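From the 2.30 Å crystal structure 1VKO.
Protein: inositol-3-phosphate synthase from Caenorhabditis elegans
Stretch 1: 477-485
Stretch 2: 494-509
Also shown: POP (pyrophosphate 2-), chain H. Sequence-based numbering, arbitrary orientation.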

# COMPACT_ATOMS: atom_id res chain seq x y z
N SER A 477 32.01 17.60 -1.49
CA SER A 477 30.89 17.00 -2.16
C SER A 477 30.85 15.48 -2.11
O SER A 477 29.79 14.91 -2.29
N ILE A 478 31.97 14.81 -1.86
CA ILE A 478 31.96 13.35 -1.69
C ILE A 478 31.04 12.88 -0.57
O ILE A 478 30.78 11.68 -0.44
N LEU A 479 30.55 13.83 0.24
CA LEU A 479 29.60 13.54 1.33
C LEU A 479 28.15 13.44 0.85
O LEU A 479 27.24 13.17 1.64
N SER A 480 27.96 13.66 -0.44
CA SER A 480 26.66 13.73 -1.09
C SER A 480 25.73 12.56 -0.86
O SER A 480 24.52 12.75 -0.79
N LEU A 481 26.28 11.35 -0.79
CA LEU A 481 25.45 10.16 -0.59
C LEU A 481 24.70 10.22 0.70
O LEU A 481 23.66 9.57 0.84
N LEU A 482 25.22 11.01 1.64
CA LEU A 482 24.59 11.16 2.93
C LEU A 482 23.59 12.32 2.98
O LEU A 482 22.90 12.51 3.98
N LEU A 483 23.51 13.10 1.89
CA LEU A 483 22.84 14.40 1.96
C LEU A 483 21.84 14.60 0.83
O LEU A 483 22.09 14.13 -0.28
N LYS A 484 20.74 15.30 1.14
CA LYS A 484 19.60 15.45 0.24
C LYS A 484 19.84 16.49 -0.79
O LYS A 484 19.44 16.32 -1.95
N ALA A 485 20.48 17.57 -0.34
CA ALA A 485 20.65 18.81 -1.09
C ALA A 485 22.11 19.19 -1.06
O ALA A 485 22.52 20.17 -0.40
N ILE A 494 25.64 19.24 -9.46
CA ILE A 494 25.09 18.46 -8.37
C ILE A 494 24.82 17.04 -8.83
O ILE A 494 24.40 16.81 -9.96
N SER A 495 25.09 16.08 -7.96
CA SER A 495 24.87 14.68 -8.32
C SER A 495 23.95 14.05 -7.30
O SER A 495 24.34 13.89 -6.13
N ASN A 496 22.75 13.68 -7.73
CA ASN A 496 21.70 13.25 -6.78
C ASN A 496 21.43 11.74 -6.64
O ASN A 496 20.81 11.32 -5.68
N ALA A 497 21.89 10.94 -7.59
CA ALA A 497 21.51 9.53 -7.61
C ALA A 497 22.44 8.73 -6.71
O ALA A 497 23.64 8.60 -6.98
N PHE A 498 21.85 8.19 -5.64
CA PHE A 498 22.59 7.57 -4.54
C PHE A 498 23.65 6.56 -4.94
O PHE A 498 24.79 6.68 -4.54
N MET A 499 23.27 5.55 -5.72
CA MET A 499 24.24 4.51 -6.04
C MET A 499 25.44 5.10 -6.82
O MET A 499 26.58 4.64 -6.69
N ARG A 500 25.18 6.16 -7.57
CA ARG A 500 26.24 6.85 -8.28
C ARG A 500 27.18 7.58 -7.29
O ARG A 500 28.41 7.66 -7.50
N GLN A 501 26.60 8.07 -6.20
CA GLN A 501 27.33 8.79 -5.16
C GLN A 501 28.19 7.85 -4.33
O GLN A 501 29.19 8.25 -3.71
N PHE A 502 27.75 6.61 -4.27
CA PHE A 502 28.42 5.55 -3.54
C PHE A 502 29.64 5.07 -4.33
O PHE A 502 30.71 4.83 -3.76
N SER A 503 29.50 4.94 -5.65
CA SER A 503 30.65 4.53 -6.45
C SER A 503 31.72 5.58 -6.52
O SER A 503 32.90 5.24 -6.61
N THR A 504 31.35 6.85 -6.39
CA THR A 504 32.34 7.93 -6.26
C THR A 504 33.20 7.68 -5.01
O THR A 504 34.43 7.67 -5.08
N LEU A 505 32.53 7.44 -3.89
CA LEU A 505 33.18 7.19 -2.64
C LEU A 505 34.05 5.92 -2.65
O LEU A 505 35.16 5.96 -2.19
N THR A 506 33.55 4.81 -3.21
CA THR A 506 34.29 3.56 -3.13
C THR A 506 35.42 3.50 -4.13
O THR A 506 36.43 2.85 -3.87
N LYS A 507 35.27 4.16 -5.28
CA LYS A 507 36.41 4.26 -6.19
C LYS A 507 37.51 5.15 -5.58
O LYS A 507 38.70 4.86 -5.67
N LEU A 508 37.11 6.22 -4.92
CA LEU A 508 38.07 7.11 -4.34
C LEU A 508 38.91 6.35 -3.32
O LEU A 508 40.12 6.37 -3.40
N VAL A 509 38.29 5.67 -2.36
CA VAL A 509 39.10 5.01 -1.32
C VAL A 509 39.93 3.86 -1.87
O VAL A 509 40.97 3.55 -1.31

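No direct hydrogen bond joins the two stretches; a water bridges them instead. Water 1 donates to Ile478 O at 2.8 Å and to Gln501 O at 2.7 Å, so it ties the 3-10 segment to the helix through backbone carbonyls. The rest of the contact is mainly apolar.

Leu481 has the largest covered area. Its CA-to-CB bond points sideways, and its rotamer is p, t. Leu481 CD2 meets Leu505 CD2 at 3.6 Å. Leu481 CD1 lies at the edge of the Phe502 ring, 4.1 Å from Phe502 CD1. Leu481 CB is 4.1 Å from Phe498 CE1. Leu505 (t, p) points toward stretch 1, while both Phe residues have chi1 t.

Ile478 (p, t) points toward the helix. Its CD1 packs 4.1 Å from CD2 of Leu508 (t, p), which points back.

Gln501 (chi1 m, chi2 t) also points inward, and its CB lies 3.6 Å from Leu481 CB. Gln501 NE2 donates to Ser495 O at 2.7 Å, within its own stretch. Ser480 O is 3.3 Å from Gln501 NE2, but the angle is too poor for a hydrogen bond. The Ser480 hydroxyl (chi1 m) bonds within its own stretch: Ser480 OG donates to Ser477 O at a very short 2.5 Å.

Lys484 points away from stretch 2. Its NZ donates to pyrophosphate O5 at 2.6 Å and to pyrophosphate O at 2.9 Å.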

# COMPACT_ATOMS: atom_id res chain seq x y z
CB SER A 477 30.78 17.50 -3.61
OG SER A 477 32.03 17.47 -4.29
CB ILE A 478 33.38 12.75 -1.43
CG1 ILE A 478 34.06 13.36 -0.18
CG2 ILE A 478 34.26 12.85 -2.66
CD1 ILE A 478 35.16 12.50 0.34
CB LEU A 479 29.70 14.62 2.41
CG LEU A 479 31.02 14.83 3.16
CD1 LEU A 479 30.79 15.83 4.27
CD2 LEU A 479 31.51 13.49 3.71
CB SER A 480 26.86 13.85 -2.59
OG SER A 480 27.38 15.12 -2.82
CB LEU A 481 26.25 8.84 -0.69
CG LEU A 481 27.23 8.38 0.38
CD1 LEU A 481 27.58 6.87 0.19
CD2 LEU A 481 28.45 9.26 0.26
CB LEU A 482 25.66 11.32 4.04
CG LEU A 482 26.52 10.12 4.46
CD1 LEU A 482 25.84 8.82 4.14
CD2 LEU A 482 27.88 10.15 3.83
CB LEU A 483 23.88 15.52 1.97
CG LEU A 483 24.84 15.58 3.18
CD1 LEU A 483 26.01 16.49 2.86
CD2 LEU A 483 24.15 15.95 4.53
CB LYS A 484 18.38 15.92 0.99
CG LYS A 484 17.52 14.84 1.51
CD LYS A 484 16.13 15.41 1.81
CE LYS A 484 15.48 14.56 2.87
NZ LYS A 484 16.10 14.77 4.23
CB ALA A 485 19.78 19.90 -0.51
CB ILE A 494 23.80 19.10 -7.87
CG1 ILE A 494 24.11 20.41 -7.10
CG2 ILE A 494 23.05 18.15 -6.98
CD1 ILE A 494 23.03 21.48 -7.24
CB SER A 495 26.22 13.95 -8.39
OG SER A 495 26.05 12.66 -8.94
CB ASN A 496 20.38 13.97 -7.08
CG ASN A 496 20.42 15.46 -6.71
OD1 ASN A 496 20.61 15.84 -5.54
ND2 ASN A 496 20.20 16.30 -7.70
CB ALA A 497 21.51 8.99 -9.02
CB PHE A 498 21.62 6.94 -3.53
CG PHE A 498 22.29 6.11 -2.46
CD1 PHE A 498 22.74 6.70 -1.27
CD2 PHE A 498 22.46 4.74 -2.62
CE1 PHE A 498 23.36 5.94 -0.27
CE2 PHE A 498 23.08 3.97 -1.61
CZ PHE A 498 23.53 4.58 -0.44
CB MET A 499 23.57 3.30 -6.73
CG MET A 499 22.63 2.47 -5.79
SD MET A 499 23.37 1.80 -4.24
CE MET A 499 24.78 0.86 -4.85
CB ARG A 500 25.61 7.81 -9.30
CG ARG A 500 24.50 7.17 -10.17
CD ARG A 500 24.91 6.84 -11.62
NE ARG A 500 23.75 6.79 -12.53
CZ ARG A 500 23.41 5.74 -13.30
NH1 ARG A 500 24.14 4.63 -13.32
NH2 ARG A 500 22.33 5.82 -14.07
CB GLN A 501 26.35 9.53 -4.23
CG GLN A 501 25.59 10.71 -4.84
CD GLN A 501 24.38 11.08 -4.00
OE1 GLN A 501 23.83 10.21 -3.33
NE2 GLN A 501 23.99 12.35 -4.00
CB PHE A 502 27.41 4.43 -3.27
CG PHE A 502 27.99 3.18 -2.68
CD1 PHE A 502 28.26 3.09 -1.32
CD2 PHE A 502 28.20 2.05 -3.48
CE1 PHE A 502 28.78 1.91 -0.76
CE2 PHE A 502 28.71 0.86 -2.93
CZ PHE A 502 28.99 0.81 -1.56
CB SER A 503 30.27 3.93 -7.81
OG SER A 503 29.30 4.69 -8.50
CB THR A 504 31.65 9.28 -6.13
OG1 THR A 504 30.87 9.53 -7.31
CG2 THR A 504 32.65 10.39 -6.12
CB LEU A 505 32.14 7.12 -1.55
CG LEU A 505 32.55 7.05 -0.09
CD1 LEU A 505 33.61 8.12 0.25
CD2 LEU A 505 31.30 7.20 0.77
CB THR A 506 33.39 2.35 -3.32
OG1 THR A 506 32.62 2.50 -4.52
CG2 THR A 506 32.34 2.29 -2.20
CB LYS A 507 36.00 4.76 -7.57
CG LYS A 507 37.20 4.77 -8.53
CD LYS A 507 36.79 4.98 -9.98
CE LYS A 507 36.39 3.69 -10.65
NZ LYS A 507 36.15 3.94 -12.11
CB LEU A 508 37.42 8.39 -3.78
CG LEU A 508 38.36 9.26 -2.93
CD1 LEU A 508 39.41 9.91 -3.79
CD2 LEU A 508 37.63 10.31 -2.08
CB VAL A 509 38.29 4.51 -0.09
CG1 VAL A 509 37.57 5.66 0.58
CG2 VAL A 509 37.28 3.46 -0.50
P1 POP H . 13.99 11.51 4.12
O1 POP H . 15.20 10.76 3.59
O2 POP H . 13.07 10.55 4.84
O3 POP H . 13.23 12.14 2.96
O POP H . 14.49 12.63 5.21
P2 POP H . 13.55 13.66 6.05
O4 POP H . 13.38 13.10 7.46
O5 POP H . 14.23 15.02 6.07
O6 POP H . 12.13 13.88 5.51
O HOH W 1 29.40 10.78 -2.67